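Local atomic coordinates of protein CT_858 (Chlamydia trachomatis, PDB entry 3DOR), a protein that is a dimeric, secreted chlamydial protease that probably cleaves proteins as a serine-type endopeptidase. Residues Ile335-Asn341 / Val459-Asp465. Sequence-based numbering, arbitrary orientation.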
loop_
_atom_site.group_PDB
_atom_site.type_symbol
_atom_site.label_atom_id
_atom_site.label_comp_id
_atom_site.label_asym_id
_atom_site.label_seq_id
_atom_site.Cartn_x
_atom_site.Cartn_y
_atom_site.Cartn_z
ATOM N N ILE B 335 25.072 3.502 29.025
ATOM C CA ILE B 335 25.619 2.905 27.821
ATOM C C ILE B 335 24.432 2.457 26.975
ATOM O O ILE B 335 23.546 1.742 27.459
ATOM C CB ILE B 335 26.492 1.676 28.126
ATOM C CG1 ILE B 335 27.748 2.098 28.905
ATOM C CG2 ILE B 335 26.893 0.992 26.815
ATOM C CD1 ILE B 335 28.569 0.928 29.400
ATOM N N ILE B 336 24.398 2.894 25.720
ATOM C CA ILE B 336 23.326 2.512 24.809
ATOM C C ILE B 336 23.913 1.645 23.701
ATOM O O ILE B 336 24.742 2.113 22.905
ATOM C CB ILE B 336 22.654 3.762 24.182
ATOM C CG1 ILE B 336 21.918 4.557 25.265
ATOM C CG2 ILE B 336 21.682 3.345 23.065
ATOM C CD1 ILE B 336 21.250 5.817 24.746
ATOM N N ASP B 337 23.510 0.380 23.660
ATOM C CA ASP B 337 23.994 -0.515 22.622
ATOM C C ASP B 337 23.035 -0.369 21.449
ATOM O O ASP B 337 21.876 -0.758 21.535
ATOM C CB ASP B 337 23.999 -1.966 23.105
ATOM C CG ASP B 337 24.283 -2.954 21.976
ATOM O OD1 ASP B 337 24.056 -4.164 22.177
ATOM O OD2 ASP B 337 24.733 -2.513 20.889
ATOM N N GLN B 338 23.513 0.200 20.353
ATOM C CA GLN B 338 22.660 0.388 19.195
ATOM C C GLN B 338 23.177 -0.375 17.970
ATOM O O GLN B 338 22.771 -0.088 16.844
ATOM C CB GLN B 338 22.564 1.877 18.875
ATOM C CG GLN B 338 21.421 2.208 17.977
ATOM C CD GLN B 338 21.785 3.191 16.893
ATOM O OE1 GLN B 338 20.949 3.985 16.480
ATOM N NE2 GLN B 338 23.024 3.129 16.406
ATOM N N THR B 339 24.072 -1.337 18.191
ATOM C CA THR B 339 24.631 -2.137 17.096
ATOM C C THR B 339 23.578 -3.025 16.428
ATOM O O THR B 339 22.534 -3.295 17.015
ATOM C CB THR B 339 25.762 -3.053 17.602
ATOM O OG1 THR B 339 25.263 -3.899 18.648
ATOM C CG2 THR B 339 26.913 -2.228 18.149
ATOM N N ASN B 340 23.852 -3.472 15.199
ATOM C CA ASN B 340 22.935 -4.366 14.490
ATOM C C ASN B 340 21.484 -3.892 14.586
ATOM O O ASN B 340 20.605 -4.603 15.081
ATOM C CB ASN B 340 23.049 -5.779 15.076
ATOM C CG ASN B 340 24.337 -6.486 14.683
ATOM O OD1 ASN B 340 25.256 -5.890 14.118
ATOM N ND2 ASN B 340 24.406 -7.773 14.986
ATOM N N ASN B 341 21.244 -2.693 14.086
ATOM C CA ASN B 341 19.937 -2.065 14.134
ATOM C C ASN B 341 19.629 -1.617 12.706
ATOM O O ASN B 341 20.381 -0.845 12.127
ATOM C CB ASN B 341 20.028 -0.873 15.084
ATOM C CG ASN B 341 18.720 -0.154 15.257
ATOM O OD1 ASN B 341 18.008 0.098 14.291
ATOM N ND2 ASN B 341 18.398 0.198 16.498
ATOM N N VAL B 459 27.315 5.667 23.310
ATOM C CA VAL B 459 26.557 4.878 22.344
ATOM C C VAL B 459 27.472 3.924 21.589
ATOM O O VAL B 459 28.519 4.330 21.070
ATOM C CB VAL B 459 25.838 5.780 21.291
ATOM C CG1 VAL B 459 24.974 4.926 20.365
ATOM C CG2 VAL B 459 24.997 6.814 21.981
ATOM N N LEU B 460 27.070 2.657 21.521
ATOM C CA LEU B 460 27.844 1.645 20.814
ATOM C C LEU B 460 27.218 1.461 19.433
ATOM O O LEU B 460 26.004 1.259 19.312
ATOM C CB LEU B 460 27.818 0.316 21.567
ATOM C CG LEU B 460 28.122 0.398 23.061
ATOM C CD1 LEU B 460 27.978 -0.991 23.649
ATOM C CD2 LEU B 460 29.532 0.972 23.304
ATOM N N ILE B 461 28.056 1.516 18.402
ATOM C CA ILE B 461 27.605 1.389 17.016
ATOM C C ILE B 461 28.506 0.452 16.207
ATOM O O ILE B 461 29.638 0.160 16.602
ATOM C CB ILE B 461 27.663 2.755 16.300
ATOM C CG1 ILE B 461 29.123 3.233 16.244
ATOM C CG2 ILE B 461 26.823 3.797 17.054
ATOM C CD1 ILE B 461 29.369 4.426 15.304
ATOM N N ASN B 462 28.003 -0.022 15.077
ATOM C CA ASN B 462 28.824 -0.857 14.219
ATOM C C ASN B 462 28.391 -0.705 12.762
ATOM O O ASN B 462 27.511 0.110 12.445
ATOM C CB ASN B 462 28.828 -2.330 14.678
ATOM C CG ASN B 462 27.533 -3.061 14.384
ATOM O OD1 ASN B 462 27.498 -4.288 14.442
ATOM N ND2 ASN B 462 26.467 -2.325 14.080
ATOM N N GLU B 463 29.028 -1.473 11.885
ATOM C CA GLU B 463 28.773 -1.402 10.453
ATOM C C GLU B 463 27.425 -1.940 10.022
ATOM O O GLU B 463 27.082 -1.882 8.834
ATOM C CB GLU B 463 29.890 -2.116 9.675
ATOM C CG GLU B 463 29.740 -3.623 9.552
ATOM C CD GLU B 463 30.015 -4.367 10.840
ATOM O OE1 GLU B 463 29.810 -5.606 10.876
ATOM O OE2 GLU B 463 30.441 -3.725 11.816
ATOM N N GLN B 464 26.668 -2.478 10.974
ATOM C CA GLN B 464 25.343 -2.976 10.662
ATOM C C GLN B 464 24.242 -2.094 11.262
ATOM O O GLN B 464 23.213 -2.586 11.721
ATOM C CB GLN B 464 25.183 -4.440 11.103
ATOM C CG GLN B 464 26.014 -5.412 10.255
ATOM C CD GLN B 464 25.639 -6.869 10.469
ATOM O OE1 GLN B 464 25.538 -7.344 11.604
ATOM N NE2 GLN B 464 25.440 -7.589 9.374
ATOM N N ASP B 465 24.490 -0.783 11.245
ATOM C CA ASP B 465 23.540 0.235 11.699
ATOM C C ASP B 465 23.120 0.992 10.449
ATOM O O ASP B 465 23.972 1.551 9.753
ATOM C CB ASP B 465 24.200 1.205 12.678
ATOM C CG ASP B 465 24.270 0.647 14.064
ATOM O OD1 ASP B 465 23.390 -0.178 14.402
ATOM O OD2 ASP B 465 25.181 1.034 14.814
#
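L460 pairs with D337 across two neighbouring parallel strands, its amide giving a nearly straight bond to I336 O (2.8 Å, N-H...O 172°), while its own carbonyl receives Q338 N at 2.9 Å. This end of the contact is tight and apolar. With CG turned beside its backbone N (chi1 -48°), L460 brings CD1 obliquely against the CG2 branch of I335, 3.9 Å away, and close to CB of D337; Y551 and V555 of helix 549-564 cover the same leucine. On the other face, V459 lies next to I336 and brings CG1 near CB of Q338, with F472 of helix 468-478 packed against it. Strands 333-337 and 457-461, central in the mixed sheet of the S41 peptidase region, a member of the ClpP/crotonase-like clan, stay in register as far as L460; at their carboxyl ends the paired residues give way to loops. There D337 makes an Asx turn, OD2 accepting both T339 N, at 3.0 Å, and T339 OG1, which meets its syn lone pair. Across the contact, CG2 of T339 rests on the backbone of I461, 3.7 Å from its carbonyl carbon. D465 closes the type I turn that starts at N462: its OD2 takes N462 N from above the carboxylate plane (3.0 Å). Beyond this the joint is looser. To the facing segment N341 N makes weak, bent bonds, to D465 OD1 and Q464 O, and Q464, partly exposed, extends its side chain to within about 5 Å of a bound sulfate.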